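PDB 4LMG: iron-regulated transcriptional activator AFT2 from Saccharomyces cerevisiae, which activates iron-regulon genes when iron is scarce by recognising the 5'-CACCC-3' iron-responsive element in their promoters. Local coordinates for residues F115-N118 and L119-N123. Numbering follows the deposited sequence.
Sequences FKEN and LRQKN
With CG trans to its backbone N (chi1 176°) and a bend at chi2, E117 meets R120, whose chain starts beside its own N and folds back at chi3 (-68°). The guanidinium grips the carboxylate side-on, NE and NH2 both donating to E117 OE1, each at 2.8 Å. This oxygen lies in the guanidinium plane, although the carboxylate is turned 58° from it. K116 O sits over the centre of one guanidinium face, while K116 NZ turns to salt bridges with D132 and E135 of helix 125-139. On the buried side, L119 CD1 lies 3.7 Å from F115 CE2, and L119 CG is over one ring face. The same ring meets Y30 and F131 edge-to-face. N118 ND2 makes a weak 3.4 Å bond to Q121 OE1, and the extended K122 chain runs alongside the N118 amide, CE and NZ both 3.1 Å from OD1. Backbone bonds from L119 N to F115 O and K122 N to N118 O run through the last turn. N123, like Q121 a DNA-binding residue although the segments stay about 11 Å from the bound DNA here (nearest atoms), first leaves helical phi/psi, a Schellman motif ending helix 110-121 in AFT2's DNA-binding part, of WRKY-GCM1 fold.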
ATOM      1  N   PHE A 115      17.984  -9.330  -2.118  1.00 27.27           N
ATOM      2  CA  PHE A 115      17.940 -10.254  -3.249  1.00 30.35           C
ATOM      3  C   PHE A 115      19.124 -11.210  -3.189  1.00 31.19           C
ATOM      4  O   PHE A 115      18.980 -12.413  -3.399  1.00 31.29           O
ATOM      5  CB  PHE A 115      17.956  -9.478  -4.567  1.00 34.17           C
ATOM      6  CG  PHE A 115      18.374 -10.298  -5.758  1.00 40.46           C
ATOM      7  CD1 PHE A 115      17.476 -11.143  -6.387  1.00 39.05           C
ATOM      8  CD2 PHE A 115      19.665 -10.211  -6.257  1.00 41.23           C
ATOM      9  CE1 PHE A 115      17.857 -11.894  -7.488  1.00 34.47           C
ATOM     10  CE2 PHE A 115      20.052 -10.957  -7.356  1.00 39.00           C
ATOM     11  CZ  PHE A 115      19.146 -11.801  -7.973  1.00 33.57           C
ATOM     12  N   LYS A 116      20.295 -10.657  -2.890  1.00 33.60           N
ATOM     13  CA  LYS A 116      21.523 -11.435  -2.818  1.00 32.16           C
ATOM     14  C   LYS A 116      21.468 -12.442  -1.674  1.00 33.19           C
ATOM     15  O   LYS A 116      21.901 -13.584  -1.820  1.00 33.37           O
ATOM     16  CB  LYS A 116      22.725 -10.505  -2.643  1.00 34.24           C
ATOM     17  CG  LYS A 116      24.060 -11.163  -2.926  1.00 38.56           C
ATOM     18  CD  LYS A 116      24.183 -11.544  -4.389  1.00 40.26           C
ATOM     19  CE  LYS A 116      25.500 -12.253  -4.655  1.00 47.80           C
ATOM     20  NZ  LYS A 116      26.658 -11.474  -4.134  1.00 45.54           N
ATOM     21  N   GLU A 117      20.932 -12.014  -0.534  1.00 32.39           N
ATOM     22  CA  GLU A 117      20.816 -12.888   0.630  1.00 32.50           C
ATOM     23  C   GLU A 117      19.806 -14.008   0.384  1.00 30.72           C
ATOM     24  O   GLU A 117      19.953 -15.117   0.902  1.00 25.32           O
ATOM     25  CB  GLU A 117      20.425 -12.082   1.871  1.00 36.44           C
ATOM     26  CG  GLU A 117      20.184 -12.922   3.122  1.00 44.50           C
ATOM     27  CD  GLU A 117      21.466 -13.477   3.726  1.00 54.59           C
ATOM     28  OE1 GLU A 117      22.532 -13.365   3.087  1.00 46.98           O
ATOM     29  OE2 GLU A 117      21.406 -14.021   4.849  1.00 61.13           O
ATOM     30  N   ASN A 118      18.778 -13.713  -0.403  1.00 26.22           N
ATOM     31  CA  ASN A 118      17.776 -14.714  -0.745  1.00 32.16           C
ATOM     32  C   ASN A 118      18.380 -15.847  -1.575  1.00 34.79           C
ATOM     33  O   ASN A 118      18.057 -17.019  -1.375  1.00 34.63           O
ATOM     34  CB  ASN A 118      16.601 -14.068  -1.479  1.00 43.58           C
ATOM     35  CG  ASN A 118      15.551 -15.077  -1.897  1.00 61.10           C
ATOM     36  OD1 ASN A 118      15.380 -15.358  -3.084  1.00 65.31           O
ATOM     37  ND2 ASN A 118      14.841 -15.634  -0.919  1.00 61.38           N
ATOM     38  N   LEU A 119      19.266 -15.489  -2.498  1.00 31.34           N
ATOM     39  CA  LEU A 119      19.991 -16.476  -3.290  1.00 35.03           C
ATOM     40  C   LEU A 119      20.776 -17.412  -2.382  1.00 39.39           C
ATOM     41  O   LEU A 119      20.755 -18.630  -2.563  1.00 33.43           O
ATOM     42  CB  LEU A 119      20.950 -15.789  -4.262  1.00 29.95           C
ATOM     43  CG  LEU A 119      20.342 -14.851  -5.303  1.00 30.02           C
ATOM     44  CD1 LEU A 119      21.440 -14.175  -6.110  1.00 34.98           C
ATOM     45  CD2 LEU A 119      19.383 -15.609  -6.213  1.00 28.09           C
ATOM     46  N   ARG A 120      21.473 -16.835  -1.407  1.00 34.13           N
ATOM     47  CA  ARG A 120      22.246 -17.627  -0.458  1.00 36.35           C
ATOM     48  C   ARG A 120      21.334 -18.537   0.352  1.00 34.39           C
ATOM     49  O   ARG A 120      21.648 -19.705   0.572  1.00 44.55           O
ATOM     50  CB  ARG A 120      23.070 -16.727   0.465  1.00 40.35           C
ATOM     51  CG  ARG A 120      24.335 -16.179  -0.180  1.00 52.84           C
ATOM     52  CD  ARG A 120      25.193 -15.434   0.827  1.00 60.08           C
ATOM     53  NE  ARG A 120      24.553 -14.204   1.283  1.00 62.04           N
ATOM     54  CZ  ARG A 120      24.805 -13.000   0.779  1.00 59.99           C
ATOM     55  NH1 ARG A 120      25.695 -12.860  -0.196  1.00 61.36           N
ATOM     56  NH2 ARG A 120      24.173 -11.935   1.254  1.00 50.92           N
ATOM     57  N   GLN A 121      20.201 -17.996   0.788  1.00 35.32           N
ATOM     58  CA  GLN A 121      19.210 -18.786   1.506  1.00 38.96           C
ATOM     59  C   GLN A 121      18.780 -19.991   0.676  1.00 43.13           C
ATOM     60  O   GLN A 121      18.706 -21.108   1.183  1.00 41.59           O
ATOM     61  CB  GLN A 121      17.991 -17.931   1.857  1.00 34.00           C
ATOM     62  CG  GLN A 121      18.263 -16.841   2.877  1.00 41.72           C
ATOM     63  CD  GLN A 121      17.087 -15.898   3.039  1.00 45.07           C
ATOM     64  OE1 GLN A 121      16.132 -15.941   2.262  1.00 42.42           O
ATOM     65  NE2 GLN A 121      17.150 -15.038   4.049  1.00 37.79           N
ATOM     66  N   LYS A 122      18.507 -19.757  -0.605  1.00 46.94           N
ATOM     67  CA  LYS A 122      18.032 -20.809  -1.502  1.00 49.14           C
ATOM     68  C   LYS A 122      19.155 -21.705  -2.019  1.00 50.06           C
ATOM     69  O   LYS A 122      18.904 -22.646  -2.772  1.00 54.61           O
ATOM     70  CB  LYS A 122      17.283 -20.200  -2.690  1.00 48.87           C
ATOM     71  CG  LYS A 122      16.012 -19.455  -2.326  1.00 50.97           C
ATOM     72  CD  LYS A 122      15.395 -18.817  -3.563  1.00 55.52           C
ATOM     73  CE  LYS A 122      14.084 -18.118  -3.238  1.00 61.22           C
ATOM     74  NZ  LYS A 122      13.520 -17.428  -4.434  1.00 58.53           N
ATOM     75  N   ASN A 123      20.388 -21.409  -1.622  1.00 48.58           N
ATOM     76  CA  ASN A 123      21.544 -22.186  -2.062  1.00 44.01           C
ATOM     77  C   ASN A 123      21.736 -22.146  -3.574  1.00 47.87           C
ATOM     78  O   ASN A 123      22.249 -23.095  -4.167  1.00 47.93           O
ATOM     79  CB  ASN A 123      21.432 -23.638  -1.591  1.00 49.88           C
ATOM     80  CG  ASN A 123      21.440 -23.764  -0.081  1.00 62.85           C
ATOM     81  OD1 ASN A 123      22.166 -23.047   0.609  1.00 74.14           O
ATOM     82  ND2 ASN A 123      20.629 -24.677   0.443  1.00 62.11           N
TER